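Local structure of putative Scyalone Dehydratase (Novosphingobium aromaticivorans DSM 12444, 3EF8) at residues S21-D25 with T70-N74; L35-E41 with Q122-R128; T85-S91 with Y112-K118. The protein is of unknown function but is probably a lyase of the SnoaL-like, NTF2-type family, perhaps a scytalone dehydratase. All coordinates share one frame; numbering follows the deposited sequence.

Interaction 1 (S21-D25 with T70-N74); sequences SYHLD and TSHHN
OD1 of D25 is gripped by two donors from the strand, H72 ND1 and T70 OG1. In this NTF2-like fold the last turn of helix 3-25 lies along strand 67-81 of the curved sheet, the two short segments running nearly antiparallel. The bond from H72 ND1 to D25 OD1 is 2.7 Å long. It lies close to the imidazole plane and meets the oxygen on its syn side. T70 OG1 donates to the same D25 OD1 from the anti side, also at 2.7 Å. The other oxygen, D25 OD2, takes the backbone N-H of H72 on its syn lone pair at 3.0 Å, and a water links it to H72 O. The carboxylate therefore holds both the ring and the backbone of one histidine. With ND1 donating to D25, the rotation of the imidazole is fixed. Carboxylate and ring planes stand 34° apart. A valine in place of D25 would probably leave H72 ND1 and the T70 hydroxyl without their shared acceptor and let the imidazole turn. The T70 hydroxyl sits between the backbone N and carbonyl carbon (chi1 61°), which points it at the carboxylate. There it also accepts from a water shared with L24 O. L24 CD2 sits over one face of the H72 ring, toward its rim, 3.6 Å from the centroid in a CH-pi contact. A His-carboxylate pair in the cone of this fold recalls the active-site pocket of related enzymes, but no catalytic role is established here. On the far side of the strand, S71 packs on Y109 of the second subunit. One helical turn before D25, S21 OG donates to N74 OD1 at 2.7 Å, and a water joins S21 OG to N74 ND2.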
loop_
_atom_site.group_PDB
_atom_site.type_symbol
_atom_site.label_atom_id
_atom_site.label_comp_id
_atom_site.label_asym_id
_atom_site.label_seq_id
_atom_site.Cartn_x
_atom_site.Cartn_y
_atom_site.Cartn_z
ATOM N N SER A 21 1.839 12.843 2.593
ATOM C CA SER A 21 0.792 12.123 3.334
ATOM C C SER A 21 1.090 12.121 4.823
ATOM O O SER A 21 0.172 12.238 5.641
ATOM C CB SER A 21 0.654 10.719 2.820
ATOM O OG SER A 21 -0.040 10.764 1.612
ATOM N N TYR A 22 2.365 12.019 5.152
ATOM C CA TYR A 22 2.805 12.091 6.569
ATOM C C TYR A 22 2.469 13.441 7.185
ATOM O O TYR A 22 1.825 13.543 8.229
ATOM C CB TYR A 22 4.292 11.801 6.725
ATOM C CG TYR A 22 4.787 11.875 8.172
ATOM C CD1 TYR A 22 4.430 10.908 9.099
ATOM C CD2 TYR A 22 5.607 12.916 8.592
ATOM C CE1 TYR A 22 4.839 10.993 10.398
ATOM C CE2 TYR A 22 6.000 13.022 9.888
ATOM C CZ TYR A 22 5.661 12.047 10.787
ATOM O OH TYR A 22 6.123 12.146 12.113
ATOM N N HIS A 23 2.919 14.499 6.528
ATOM C CA HIS A 23 2.632 15.822 7.042
ATOM C C HIS A 23 1.145 16.181 7.088
ATOM O O HIS A 23 0.673 16.921 7.923
ATOM C CB HIS A 23 3.460 16.874 6.277
ATOM C CG HIS A 23 4.910 16.788 6.608
ATOM N ND1 HIS A 23 5.372 16.922 7.902
ATOM C CD2 HIS A 23 5.991 16.523 5.844
ATOM C CE1 HIS A 23 6.682 16.762 7.918
ATOM N NE2 HIS A 23 7.083 16.511 6.683
ATOM N N LEU A 24 0.368 15.562 6.237
ATOM C CA LEU A 24 -1.068 15.734 6.226
ATOM C C LEU A 24 -1.669 15.045 7.474
ATOM O O LEU A 24 -2.457 15.642 8.202
ATOM C CB LEU A 24 -1.654 15.132 4.929
ATOM C CG LEU A 24 -3.159 15.211 4.792
ATOM C CD1 LEU A 24 -3.719 16.665 4.977
ATOM C CD2 LEU A 24 -3.594 14.631 3.422
ATOM N N ASP A 25 -1.266 13.785 7.714
ATOM C CA ASP A 25 -1.764 13.056 8.872
ATOM C C ASP A 25 -1.281 13.703 10.173
ATOM O O ASP A 25 -1.932 13.600 11.227
ATOM C CB ASP A 25 -1.333 11.617 8.818
ATOM C CG ASP A 25 -2.075 10.793 7.745
ATOM O OD1 ASP A 25 -3.113 11.254 7.231
ATOM O OD2 ASP A 25 -1.547 9.712 7.360
ATOM N N THR A 70 -6.346 11.522 10.699
ATOM C CA THR A 70 -6.465 10.923 9.365
ATOM C C THR A 70 -5.324 9.925 9.178
ATOM O O THR A 70 -4.270 10.008 9.812
ATOM C CB THR A 70 -6.426 11.971 8.218
ATOM O OG1 THR A 70 -5.199 12.674 8.222
ATOM C CG2 THR A 70 -7.502 13.025 8.312
ATOM N N SER A 71 -5.553 8.970 8.279
ATOM C CA SER A 71 -4.529 8.039 7.888
ATOM C C SER A 71 -4.571 7.854 6.374
ATOM O O SER A 71 -5.592 7.497 5.834
ATOM C CB SER A 71 -4.759 6.704 8.584
ATOM O OG SER A 71 -3.653 5.837 8.442
ATOM N N HIS A 72 -3.442 8.145 5.726
ATOM C CA HIS A 72 -3.327 8.035 4.284
ATOM C C HIS A 72 -2.332 6.941 3.917
ATOM O O HIS A 72 -1.216 6.881 4.376
ATOM C CB HIS A 72 -2.857 9.354 3.690
ATOM C CG HIS A 72 -3.885 10.416 3.699
ATOM N ND1 HIS A 72 -4.268 11.080 4.852
ATOM C CD2 HIS A 72 -4.676 10.896 2.710
ATOM C CE1 HIS A 72 -5.251 11.919 4.564
ATOM N NE2 HIS A 72 -5.508 11.848 3.266
ATOM N N HIS A 73 -2.821 6.073 3.046
ATOM C CA HIS A 73 -2.107 4.904 2.579
ATOM C C HIS A 73 -2.034 5.023 1.059
ATOM O O HIS A 73 -3.039 4.899 0.367
ATOM C CB HIS A 73 -2.899 3.635 2.968
ATOM C CG HIS A 73 -3.218 3.573 4.434
ATOM N ND1 HIS A 73 -2.557 2.712 5.292
ATOM C CD2 HIS A 73 -4.055 4.316 5.198
ATOM C CE1 HIS A 73 -2.987 2.950 6.533
ATOM N NE2 HIS A 73 -3.873 3.926 6.503
ATOM N N ASN A 74 -0.832 5.223 0.532
ATOM C CA ASN A 74 -0.617 5.513 -0.876
ATOM C C ASN A 74 0.109 4.374 -1.502
ATOM O O ASN A 74 1.171 3.978 -0.987
ATOM C CB ASN A 74 0.236 6.762 -1.007
ATOM C CG ASN A 74 -0.399 7.955 -0.339
ATOM O OD1 ASN A 74 -0.208 8.224 0.860
ATOM N ND2 ASN A 74 -1.160 8.708 -1.126
HETATM O O HOH W 1 -2.112 11.351 -0.155
HETATM O O HOH W 2 -4.629 14.856 9.723
HETATM O O HOH W 3 0.507 8.815 5.564
HETATM O O HOH W 4 -3.650 11.616 11.901
#

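Interaction 2 (L35-E41 with Q122-R128); sequences LFVEDCE and QWKFKRR
Q122 meets L35 at the start of the contact, its NE2 lying 3.7 Å from L35 CD2. The same NE2 donates to the carbonyl O of W123 in its own strand. The W123 indole leads away and hydrogen-bonds E9 of helix 3-25. K124 lays CB against V37 CG1, and its extended chain carries NZ to a water that also binds F36 O. From here strands 36-37 and 40-43 pair in parallel with strand 122-136 of the mixed sheet of the NTF2-like fold. F125 is the first bridge partner, paired with F36. Its N-H donates to L35 O, and its O accepts from V37 N. F36 has CG anti to its carbonyl carbon (chi1 -75°), which swings its ring over F125 CB, 3.9 Å from the ring centroid in a CH-pi contact. The two rings are oblique, with planes 39° apart. K126 breaks the regular pairing: with R127 it faces T115 as a classic beta bulge. The chain turns a corner at E38 and D39 on one side and at K126 on the other, so the pairing resumes with side chains on another face. K126 CA packs against V37 CG2, and K126 O takes the N-H of E41 at 3.0 Å. R127 then pairs with E41. Its extended side chain brings NH1 to E41 OE1 at 2.9 Å, a salt bridge with the flat groups almost perpendicular. R127 NH2 also bridges to E129. R128 closes the ladder by donating its N-H to E41 O. Its CD touches F36 CZ and sits over the centre of the F125 ring, F125 CZ lies over its guanidinium, and D114 is its outside partner. The buried phenylalanines and backbone bonds probably hold the strands together, while the more exposed E41-R127 bridge probably adds less.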
loop_
_atom_site.group_PDB
_atom_site.type_symbol
_atom_site.label_atom_id
_atom_site.label_comp_id
_atom_site.label_asym_id
_atom_site.label_seq_id
_atom_site.Cartn_x
_atom_site.Cartn_y
_atom_site.Cartn_z
ATOM N N LEU A 35 5.624 21.661 -0.589
ATOM C CA LEU A 35 5.726 20.603 -1.595
ATOM C C LEU A 35 4.930 20.917 -2.850
ATOM O O LEU A 35 4.767 20.053 -3.701
ATOM C CB LEU A 35 5.281 19.266 -0.999
ATOM C CG LEU A 35 6.173 18.791 0.133
ATOM C CD1 LEU A 35 5.642 17.460 0.763
ATOM C CD2 LEU A 35 7.634 18.638 -0.305
ATOM N N PHE A 36 4.460 22.154 -2.963
ATOM C CA PHE A 36 3.761 22.652 -4.170
ATOM C C PHE A 36 4.484 23.870 -4.733
ATOM O O PHE A 36 4.973 24.709 -3.969
ATOM C CB PHE A 36 2.330 23.078 -3.887
ATOM C CG PHE A 36 1.395 21.939 -3.699
ATOM C CD1 PHE A 36 1.447 21.204 -2.523
ATOM C CD2 PHE A 36 0.458 21.584 -4.666
ATOM C CE1 PHE A 36 0.629 20.135 -2.339
ATOM C CE2 PHE A 36 -0.382 20.487 -4.432
ATOM C CZ PHE A 36 -0.271 19.796 -3.275
ATOM N N VAL A 37 4.567 23.923 -6.064
ATOM C CA VAL A 37 5.071 25.132 -6.747
ATOM C C VAL A 37 4.037 26.220 -6.623
ATOM O O VAL A 37 2.856 25.988 -6.353
ATOM C CB VAL A 37 5.429 24.866 -8.235
ATOM C CG1 VAL A 37 6.566 23.844 -8.339
ATOM C CG2 VAL A 37 4.239 24.473 -9.038
ATOM N N GLU A 38 4.511 27.459 -6.866
ATOM C CA GLU A 38 3.602 28.600 -6.778
ATOM C C GLU A 38 2.451 28.539 -7.760
ATOM O O GLU A 38 1.298 28.818 -7.460
ATOM C CB GLU A 38 4.383 29.894 -7.050
ATOM C CG GLU A 38 3.535 31.122 -7.073
ATOM C CD GLU A 38 2.946 31.457 -5.706
ATOM O OE1 GLU A 38 3.417 30.903 -4.680
ATOM O OE2 GLU A 38 2.007 32.291 -5.671
ATOM N N ASP A 39 2.806 28.092 -8.965
ATOM C CA ASP A 39 1.907 28.073 -10.120
ATOM C C ASP A 39 1.224 26.716 -10.258
ATOM O O ASP A 39 1.115 26.153 -11.356
ATOM C CB ASP A 39 2.688 28.355 -11.408
ATOM C CG ASP A 39 1.784 28.730 -12.570
ATOM O OD1 ASP A 39 0.555 28.837 -12.384
ATOM O OD2 ASP A 39 2.307 28.952 -13.681
ATOM N N CYS A 40 0.727 26.225 -9.139
ATOM C CA CYS A 40 0.092 24.889 -9.086
ATOM C C CYS A 40 -1.395 24.908 -9.335
ATOM O O CYS A 40 -2.068 25.958 -9.349
ATOM C CB CYS A 40 0.358 24.192 -7.741
ATOM S SG CYS A 40 -0.333 25.078 -6.292
ATOM N N GLU A 41 -1.923 23.709 -9.570
ATOM C CA GLU A 41 -3.343 23.463 -9.674
ATOM C C GLU A 41 -3.689 22.202 -8.919
ATOM O O GLU A 41 -2.975 21.192 -8.981
ATOM C CB GLU A 41 -3.784 23.233 -11.114
ATOM C CG GLU A 41 -3.672 24.441 -11.964
ATOM C CD GLU A 41 -3.823 24.108 -13.442
ATOM O OE1 GLU A 41 -3.976 22.906 -13.801
ATOM O OE2 GLU A 41 -3.759 25.056 -14.250
ATOM N N GLN A 122 14.489 19.435 -5.359
ATOM C CA GLN A 122 13.277 18.915 -4.689
ATOM C C GLN A 122 12.109 18.735 -5.640
ATOM O O GLN A 122 11.721 19.639 -6.381
ATOM C CB GLN A 122 12.843 19.902 -3.611
ATOM C CG GLN A 122 11.501 19.624 -2.913
ATOM C CD GLN A 122 11.577 18.445 -1.946
ATOM O OE1 GLN A 122 12.441 18.430 -1.060
ATOM N NE2 GLN A 122 10.667 17.457 -2.094
ATOM N N TRP A 123 11.505 17.546 -5.590
ATOM C CA TRP A 123 10.264 17.329 -6.315
ATOM C C TRP A 123 9.121 18.004 -5.606
ATOM O O TRP A 123 9.005 17.965 -4.384
ATOM C CB TRP A 123 9.990 15.820 -6.487
ATOM C CG TRP A 123 10.960 15.155 -7.472
ATOM C CD1 TRP A 123 12.104 14.509 -7.179
ATOM C CD2 TRP A 123 10.843 15.124 -8.912
ATOM N NE1 TRP A 123 12.714 14.040 -8.329
ATOM C CE2 TRP A 123 11.967 14.439 -9.403
ATOM C CE3 TRP A 123 9.915 15.628 -9.816
ATOM C CZ2 TRP A 123 12.154 14.196 -10.761
ATOM C CZ3 TRP A 123 10.116 15.388 -11.168
ATOM C CH2 TRP A 123 11.220 14.685 -11.615
ATOM N N LYS A 124 8.271 18.605 -6.396
ATOM C CA LYS A 124 7.091 19.314 -5.942
ATOM C C LYS A 124 5.946 19.045 -6.862
ATOM O O LYS A 124 6.133 18.730 -8.033
ATOM C CB LYS A 124 7.357 20.837 -5.889
ATOM C CG LYS A 124 8.432 21.200 -4.886
ATOM C CD LYS A 124 8.544 22.693 -4.756
ATOM C CE LYS A 124 9.586 23.064 -3.742
ATOM N NZ LYS A 124 9.748 24.568 -3.754
ATOM N N PHE A 125 4.750 19.151 -6.307
ATOM C CA PHE A 125 3.563 19.087 -7.117
ATOM C C PHE A 125 3.330 20.319 -7.947
ATOM O O PHE A 125 3.297 21.425 -7.437
ATOM C CB PHE A 125 2.280 18.816 -6.317
ATOM C CG PHE A 125 2.288 17.457 -5.606
ATOM C CD1 PHE A 125 2.097 16.292 -6.322
ATOM C CD2 PHE A 125 2.441 17.368 -4.214
ATOM C CE1 PHE A 125 2.072 15.058 -5.681
ATOM C CE2 PHE A 125 2.458 16.148 -3.575
ATOM C CZ PHE A 125 2.222 15.007 -4.309
ATOM N N LYS A 126 3.089 20.097 -9.237
ATOM C CA LYS A 126 2.604 21.181 -10.117
ATOM C C LYS A 126 1.100 21.061 -10.347
ATOM O O LYS A 126 0.376 22.032 -10.384
ATOM C CB LYS A 126 3.367 21.221 -11.436
ATOM C CG LYS A 126 2.923 22.398 -12.315
ATOM C CD LYS A 126 4.115 22.976 -13.057
ATOM C CE LYS A 126 3.742 24.194 -13.926
ATOM N NZ LYS A 126 2.862 23.824 -15.034
ATOM N N ARG A 127 0.608 19.826 -10.483
ATOM C CA ARG A 127 -0.813 19.568 -10.551
ATOM C C ARG A 127 -1.142 18.287 -9.803
ATOM O O ARG A 127 -0.400 17.325 -9.888
ATOM C CB ARG A 127 -1.323 19.421 -12.000
ATOM C CG ARG A 127 -2.829 19.233 -12.041
ATOM C CD ARG A 127 -3.421 19.380 -13.473
ATOM N NE ARG A 127 -4.778 18.816 -13.537
ATOM C CZ ARG A 127 -5.869 19.518 -13.257
ATOM N NH1 ARG A 127 -5.745 20.791 -12.904
ATOM N NH2 ARG A 127 -7.063 18.967 -13.308
ATOM N N ARG A 128 -2.241 18.311 -9.049
ATOM C CA ARG A 128 -2.859 17.098 -8.494
ATOM C C ARG A 128 -4.317 17.070 -8.845
ATOM O O ARG A 128 -5.052 18.040 -8.570
ATOM C CB ARG A 128 -2.772 17.003 -6.972
ATOM C CG ARG A 128 -1.437 17.130 -6.391
ATOM C CD ARG A 128 -1.377 16.436 -5.042
ATOM N NE ARG A 128 -1.257 14.983 -5.222
ATOM C CZ ARG A 128 -0.939 14.121 -4.278
ATOM N NH1 ARG A 128 -0.859 14.501 -3.015
ATOM N NH2 ARG A 128 -0.692 12.881 -4.610
HETATM O O HOH W 5 7.469 25.532 -2.254
#

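Interaction 3 (T85-S91 with Y112-K118); sequences TEANVRS and YFDTVVK
R90 CG lies anti to the backbone N (chi1 -177°), and F113 CG lies anti to its carbonyl carbon (chi1 -76°). These torsions send the two side chains the same way, side by side. R90 CG rests over one face of the F113 ring, 3.9 Å from its centroid, in a CH-pi contact. R90 CD lies alongside, 3.6 Å from F113 CZ. Beyond CD the arginine bends, and its NH2 forms a salt bridge with D19 of the third subunit. R90 thus touches F113 in its own chain and D19 of the third subunit. On the same face, T115 OG1 donates to N88 OD1 at 3.0 Å, tilted from the amide carbonyl plane. E86 reaches along this face too, its CG 4.1 Å from T115 CG2. The other face carries A87, V89, V116, D114, S91 and Y112. Here V116 CG2 is 4.0 Å from A87 CB and also touches V89 CG2, while M16 and M17 of helix 3-25 pack against this face. The apolar patch gives way to a bound water. It accepts from S91 OG at 2.7 Å and donates to Y112 O and D114 OD2. That carboxyl oxygen also receives R128 NH2 in a salt bridge, so D114 OD2 has two partners. The strands are tied by regular antiparallel bonds. A87, V89 and S91 form hydrogen-bonded pairs with V116, D114 and Y112, and the D114 N to V89 O bond is nearly straight at 175°. E86, N88 and R90 make the non-hydrogen-bonded pairs with V117, T115 and F113. The segments belong to a long beta hairpin, strands 86-99 and 106-119, in the curved sheet that wraps helix 3-25 in the NTF2-like fold.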
loop_
_atom_site.group_PDB
_atom_site.type_symbol
_atom_site.label_atom_id
_atom_site.label_comp_id
_atom_site.label_asym_id
_atom_site.label_seq_id
_atom_site.Cartn_x
_atom_site.Cartn_y
_atom_site.Cartn_z
ATOM N N THR A 85 13.149 16.290 -15.020
ATOM C CA THR A 85 12.608 17.208 -14.009
ATOM C C THR A 85 11.113 17.391 -14.089
ATOM O O THR A 85 10.562 18.263 -13.462
ATOM C CB THR A 85 13.273 18.606 -14.067
ATOM O OG1 THR A 85 12.956 19.202 -15.343
ATOM C CG2 THR A 85 14.780 18.511 -13.828
ATOM N N GLU A 86 10.445 16.458 -14.766
ATOM C CA GLU A 86 8.986 16.493 -14.920
ATOM C C GLU A 86 8.443 15.105 -15.131
ATOM O O GLU A 86 8.886 14.375 -16.011
ATOM C CB GLU A 86 8.539 17.358 -16.111
ATOM C CG GLU A 86 7.026 17.464 -16.302
ATOM C CD GLU A 86 6.577 18.203 -17.563
ATOM O OE1 GLU A 86 7.422 18.858 -18.210
ATOM O OE2 GLU A 86 5.379 18.187 -17.870
ATOM N N ALA A 87 7.495 14.710 -14.283
ATOM C CA ALA A 87 6.906 13.403 -14.410
ATOM C C ALA A 87 5.419 13.478 -14.157
ATOM O O ALA A 87 4.934 14.295 -13.367
ATOM C CB ALA A 87 7.566 12.410 -13.435
ATOM N N ASN A 88 4.725 12.543 -14.784
ATOM C CA ASN A 88 3.296 12.322 -14.621
ATOM C C ASN A 88 3.157 11.036 -13.795
ATOM O O ASN A 88 3.828 10.035 -14.019
ATOM C CB ASN A 88 2.641 12.141 -15.975
ATOM C CG ASN A 88 2.704 13.384 -16.815
ATOM O OD1 ASN A 88 2.699 14.477 -16.280
ATOM N ND2 ASN A 88 2.735 13.214 -18.159
ATOM N N VAL A 89 2.300 11.115 -12.784
ATOM C CA VAL A 89 2.150 10.008 -11.837
ATOM C C VAL A 89 0.685 9.630 -11.667
ATOM O O VAL A 89 -0.201 10.491 -11.575
ATOM C CB VAL A 89 2.667 10.431 -10.463
ATOM C CG1 VAL A 89 2.782 9.216 -9.463
ATOM C CG2 VAL A 89 4.063 11.122 -10.614
ATOM N N ARG A 90 0.412 8.342 -11.621
ATOM C CA ARG A 90 -0.908 7.816 -11.296
ATOM C C ARG A 90 -0.736 6.954 -10.077
ATOM O O ARG A 90 0.216 6.170 -9.975
ATOM C CB ARG A 90 -1.489 6.956 -12.413
ATOM C CG ARG A 90 -2.900 6.451 -12.139
ATOM C CD ARG A 90 -3.346 5.445 -13.189
ATOM N NE ARG A 90 -2.640 4.190 -13.030
ATOM C CZ ARG A 90 -2.286 3.404 -14.021
ATOM N NH1 ARG A 90 -2.505 3.754 -15.280
ATOM N NH2 ARG A 90 -1.710 2.265 -13.741
ATOM N N SER A 91 -1.615 7.113 -9.092
ATOM C CA SER A 91 -1.521 6.304 -7.878
ATOM C C SER A 91 -2.881 6.109 -7.239
ATOM O O SER A 91 -3.876 6.702 -7.653
ATOM C CB SER A 91 -0.595 6.925 -6.858
ATOM O OG SER A 91 -1.083 8.196 -6.416
ATOM N N TYR A 112 -4.963 9.370 -7.643
ATOM C CA TYR A 112 -4.353 10.640 -7.929
ATOM C C TYR A 112 -3.681 10.640 -9.270
ATOM O O TYR A 112 -2.881 9.768 -9.547
ATOM C CB TYR A 112 -3.315 11.010 -6.866
ATOM C CG TYR A 112 -3.833 11.755 -5.685
ATOM C CD1 TYR A 112 -4.285 13.042 -5.846
ATOM C CD2 TYR A 112 -3.835 11.203 -4.447
ATOM C CE1 TYR A 112 -4.737 13.793 -4.815
ATOM C CE2 TYR A 112 -4.306 11.985 -3.331
ATOM C CZ TYR A 112 -4.730 13.258 -3.564
ATOM O OH TYR A 112 -5.239 14.062 -2.522
ATOM N N PHE A 113 -3.969 11.681 -10.045
ATOM C CA PHE A 113 -3.305 11.942 -11.314
ATOM C C PHE A 113 -2.524 13.225 -11.102
ATOM O O PHE A 113 -3.100 14.304 -11.031
ATOM C CB PHE A 113 -4.292 12.020 -12.473
ATOM C CG PHE A 113 -4.800 10.685 -12.904
ATOM C CD1 PHE A 113 -5.744 10.016 -12.153
ATOM C CD2 PHE A 113 -4.276 10.052 -14.007
ATOM C CE1 PHE A 113 -6.151 8.746 -12.511
ATOM C CE2 PHE A 113 -4.727 8.791 -14.358
ATOM C CZ PHE A 113 -5.665 8.165 -13.615
ATOM N N ASP A 114 -1.216 13.114 -11.003
ATOM C CA ASP A 114 -0.344 14.194 -10.648
ATOM C C ASP A 114 0.689 14.497 -11.722
ATOM O O ASP A 114 1.070 13.621 -12.505
ATOM C CB ASP A 114 0.437 13.817 -9.361
ATOM C CG ASP A 114 -0.457 13.517 -8.147
ATOM O OD1 ASP A 114 -1.494 14.210 -7.960
ATOM O OD2 ASP A 114 -0.053 12.600 -7.371
ATOM N N THR A 115 1.105 15.758 -11.779
ATOM C CA THR A 115 2.348 16.143 -12.431
ATOM C C THR A 115 3.233 16.783 -11.387
ATOM O O THR A 115 2.797 17.715 -10.656
ATOM C CB THR A 115 2.100 17.132 -13.598
ATOM O OG1 THR A 115 1.283 16.480 -14.583
ATOM C CG2 THR A 115 3.449 17.618 -14.233
ATOM N N VAL A 116 4.429 16.233 -11.287
ATOM C CA VAL A 116 5.467 16.667 -10.388
ATOM C C VAL A 116 6.647 17.241 -11.199
ATOM O O VAL A 116 6.935 16.825 -12.327
ATOM C CB VAL A 116 5.898 15.521 -9.425
ATOM C CG1 VAL A 116 4.690 15.113 -8.558
ATOM C CG2 VAL A 116 6.471 14.354 -10.171
ATOM N N VAL A 117 7.287 18.242 -10.615
ATOM C CA VAL A 117 8.445 18.895 -11.225
ATOM C C VAL A 117 9.543 19.002 -10.213
ATOM O O VAL A 117 9.292 19.153 -9.037
ATOM C CB VAL A 117 8.062 20.302 -11.783
ATOM C CG1 VAL A 117 7.091 20.158 -12.958
ATOM C CG2 VAL A 117 7.476 21.187 -10.658
ATOM N N LYS A 118 10.782 18.941 -10.684
ATOM C CA LYS A 118 11.934 19.022 -9.813
ATOM C C LYS A 118 12.546 20.402 -9.875
ATOM O O LYS A 118 12.942 20.879 -10.939
ATOM C CB LYS A 118 12.967 17.972 -10.150
ATOM C CG LYS A 118 13.904 17.655 -9.031
ATOM C CD LYS A 118 15.047 16.752 -9.465
ATOM C CE LYS A 118 15.974 16.420 -8.289
ATOM N NZ LYS A 118 17.198 15.652 -8.673
HETATM O O HOH W 6 -0.265 10.012 -8.233
#

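Overall arrangement
All three contacts reach one mixed sheet. Interactions 2 and 3 are neighbours, with centres about 9 Å apart, and they touch: strands 106-119 and 122-136 lie side by side, and K126 meets T115. Interaction 1 lies about 18 Å from the centre of each, across the centre of the chain. It holds the end of helix 3-25 on strand 67-81, outermost in this chain's sheet, which adjoins strand 86-99 of interaction 3. Along the chain, interaction 3 follows interaction 1 and is nested inside the loop closed by interaction 2, while interactions 1 and 2 interlock. Early and late parts of the chain thus close together into a single SnoaL-like domain.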